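Long-range contact in biotin transporter BioY (Lactococcus lactis subsp. cremoris, PDB 4DVE), which binds biotin in the membrane, probably as the substrate-binding S component of an energy-coupling factor (ECF) transporter: residues I31-L36 and Q51-M56. Residues are numbered along the deposited sequence; the frame is centred on the assembly and turned at random.
With BTN (biotin), chain D; BNG (nonyl beta-D-glucopyranoside), chain E.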
# COMPACT_ATOMS: atom_id res chain seq x y z
N ILE A 31 6.52 -3.15 -7.53
CA ILE A 31 6.49 -3.93 -8.78
C ILE A 31 7.07 -5.33 -8.58
O ILE A 31 6.45 -6.32 -8.99
CB ILE A 31 7.21 -3.19 -9.94
CG1 ILE A 31 6.45 -1.90 -10.32
CG2 ILE A 31 7.34 -4.11 -11.17
CD1 ILE A 31 7.19 -0.97 -11.26
N ILE A 32 8.23 -5.43 -7.94
CA ILE A 32 8.87 -6.74 -7.67
C ILE A 32 7.95 -7.68 -6.84
O ILE A 32 7.85 -8.86 -7.13
CB ILE A 32 10.26 -6.55 -6.99
CG1 ILE A 32 11.26 -5.96 -8.01
CG2 ILE A 32 10.81 -7.87 -6.43
CD1 ILE A 32 12.51 -5.37 -7.38
N LEU A 33 7.26 -7.14 -5.84
CA LEU A 33 6.29 -7.93 -5.06
C LEU A 33 5.18 -8.53 -5.92
O LEU A 33 4.68 -9.62 -5.63
CB LEU A 33 5.69 -7.09 -3.92
CG LEU A 33 6.64 -6.63 -2.79
CD1 LEU A 33 5.85 -5.72 -1.85
CD2 LEU A 33 7.28 -7.77 -2.04
N GLY A 34 4.81 -7.84 -6.98
CA GLY A 34 3.86 -8.34 -7.95
C GLY A 34 4.33 -9.51 -8.80
O GLY A 34 3.51 -10.10 -9.51
N PHE A 35 5.62 -9.87 -8.74
CA PHE A 35 6.15 -11.02 -9.50
C PHE A 35 5.75 -12.35 -8.85
O PHE A 35 5.85 -13.40 -9.49
CB PHE A 35 7.69 -11.00 -9.63
CG PHE A 35 8.25 -9.82 -10.38
CD1 PHE A 35 7.48 -9.07 -11.26
CD2 PHE A 35 9.60 -9.48 -10.23
CE1 PHE A 35 8.04 -8.00 -11.95
CE2 PHE A 35 10.16 -8.42 -10.93
CZ PHE A 35 9.37 -7.68 -11.79
N LEU A 36 5.36 -12.32 -7.58
CA LEU A 36 4.71 -13.47 -6.95
C LEU A 36 3.30 -13.66 -7.48
O LEU A 36 2.50 -12.74 -7.45
CB LEU A 36 4.58 -13.28 -5.45
CG LEU A 36 5.66 -13.88 -4.56
CD1 LEU A 36 6.78 -12.86 -4.42
CD2 LEU A 36 5.05 -14.23 -3.20
N GLN A 51 1.57 -7.84 -2.92
CA GLN A 51 1.94 -6.50 -3.40
C GLN A 51 1.42 -5.34 -2.53
O GLN A 51 2.06 -4.27 -2.45
CB GLN A 51 1.54 -6.38 -4.88
CG GLN A 51 1.86 -5.10 -5.56
CD GLN A 51 1.72 -5.17 -7.08
OE1 GLN A 51 2.72 -5.06 -7.82
NE2 GLN A 51 0.50 -5.33 -7.56
N ASN A 52 0.26 -5.52 -1.88
CA ASN A 52 -0.26 -4.50 -1.00
C ASN A 52 0.67 -4.17 0.18
O ASN A 52 0.59 -3.09 0.74
CB ASN A 52 -1.70 -4.78 -0.54
CG ASN A 52 -1.83 -6.05 0.26
OD1 ASN A 52 -1.22 -7.06 -0.08
ND2 ASN A 52 -2.65 -6.01 1.32
N MSE A 53 1.59 -5.06 0.54
CA MSE A 53 2.57 -4.74 1.58
C MSE A 53 3.44 -3.53 1.20
O MSE A 53 3.80 -2.69 2.07
CB MSE A 53 3.44 -5.97 1.84
CG MSE A 53 4.44 -5.69 2.96
SE MSE A 53 5.45 -7.32 3.46
CE MSE A 53 6.60 -7.39 1.87
N GLY A 54 3.85 -3.47 -0.06
CA GLY A 54 4.70 -2.36 -0.52
C GLY A 54 3.96 -1.02 -0.43
O GLY A 54 4.57 0.03 -0.18
N ILE A 55 2.65 -1.07 -0.69
CA ILE A 55 1.79 0.07 -0.58
C ILE A 55 1.78 0.56 0.87
O ILE A 55 1.80 1.76 1.11
CB ILE A 55 0.33 -0.23 -0.99
CG1 ILE A 55 0.26 -0.83 -2.41
CG2 ILE A 55 -0.52 1.04 -0.90
CD1 ILE A 55 0.94 0.00 -3.48
N MSE A 56 1.78 -0.38 1.81
CA MSE A 56 1.76 -0.05 3.23
C MSE A 56 3.03 0.60 3.69
O MSE A 56 2.99 1.49 4.57
CB MSE A 56 1.59 -1.32 4.08
CG MSE A 56 0.23 -1.94 3.93
SE MSE A 56 0.09 -3.55 5.07
CE MSE A 56 -1.14 -4.60 3.93
C11 BTN D . -4.87 -6.54 -8.48
O11 BTN D . -3.67 -6.82 -8.72
O12 BTN D . -5.71 -6.60 -9.39
C10 BTN D . -5.32 -6.09 -7.08
C9 BTN D . -5.57 -7.26 -6.12
C8 BTN D . -6.08 -6.74 -4.75
C7 BTN D . -6.04 -7.84 -3.69
C2 BTN D . -6.50 -7.36 -2.32
S1 BTN D . -5.34 -6.18 -1.63
C6 BTN D . -6.02 -6.42 -0.00
C5 BTN D . -6.45 -7.90 0.12
N1 BTN D . -5.38 -8.71 0.64
C3 BTN D . -4.92 -9.60 -0.24
O3 BTN D . -4.01 -10.41 -0.03
N2 BTN D . -5.63 -9.47 -1.37
C4 BTN D . -6.66 -8.47 -1.29
C1 BNG E . 9.58 6.74 -10.38
C2 BNG E . 9.48 7.39 -9.01
C3 BNG E . 9.29 8.90 -9.13
C4 BNG E . 10.30 9.51 -10.09
C5 BNG E . 10.34 8.73 -11.40
C6 BNG E . 11.41 9.30 -12.33
C1' BNG E . 10.05 4.72 -11.50
C2' BNG E . 10.83 3.42 -11.29
C3' BNG E . 10.31 2.32 -12.20
C4' BNG E . 10.92 0.97 -11.84
C5' BNG E . 10.47 -0.11 -12.81
C6' BNG E . 10.88 -1.49 -12.31
C7' BNG E . 10.71 -2.54 -13.41
C8' BNG E . 10.87 -3.95 -12.85
C9' BNG E . 12.18 -4.09 -12.11
O1 BNG E . 9.85 5.35 -10.24
O2 BNG E . 8.39 6.82 -8.28
O3 BNG E . 9.43 9.50 -7.83
O4 BNG E . 9.95 10.87 -10.35
O5 BNG E . 10.62 7.36 -11.13
O6 BNG E . 11.72 8.33 -13.34
O HOH W 1 1.83 -9.79 -5.26
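I31 meets Q51 through its backbone alone: its CA faces the terminal amide of Q51, while its CB points away and CD1 lies 3.7 Å from C5' of the nonyl glucoside tail. L33 carries the apolar part of the contact. Its CB points toward the other segment and packs 3.8 Å from Q51 CA, with CG anti to the carbonyl carbon (chi1 -66°). CD1 lies 3.5 Å from G54 N, where a CB on G54 would be tight, and CD2 lies 4.0 Å from M53 CE; the L33 and M53 side chains cross at about a right angle. One water bridges the backbones, donating to L33 O at 2.9 Å and weakly accepting from Q51 N. At G34, inside the type I turn from L33 to L36, the lack of a side chain admits the Q51 amide, with Q51 CD 3.9 Å from G34 CA; a CB on G34 would run into the end of that amide. The Q51 chain gets there with CG anti to its backbone N (chi1 -179°) and extended beyond it. An alanine here, which ends at CB, would probably leave a gap against G34 and the I31 backbone. Next in sequence, N52 has ND2 3.6 Å from biotin C6 and its amide is hydrogen-bonded to D173 and K176, which places this buried junction of helix 13-33 with the start of helix 52-80 beside the biotin pocket of an ECF S component.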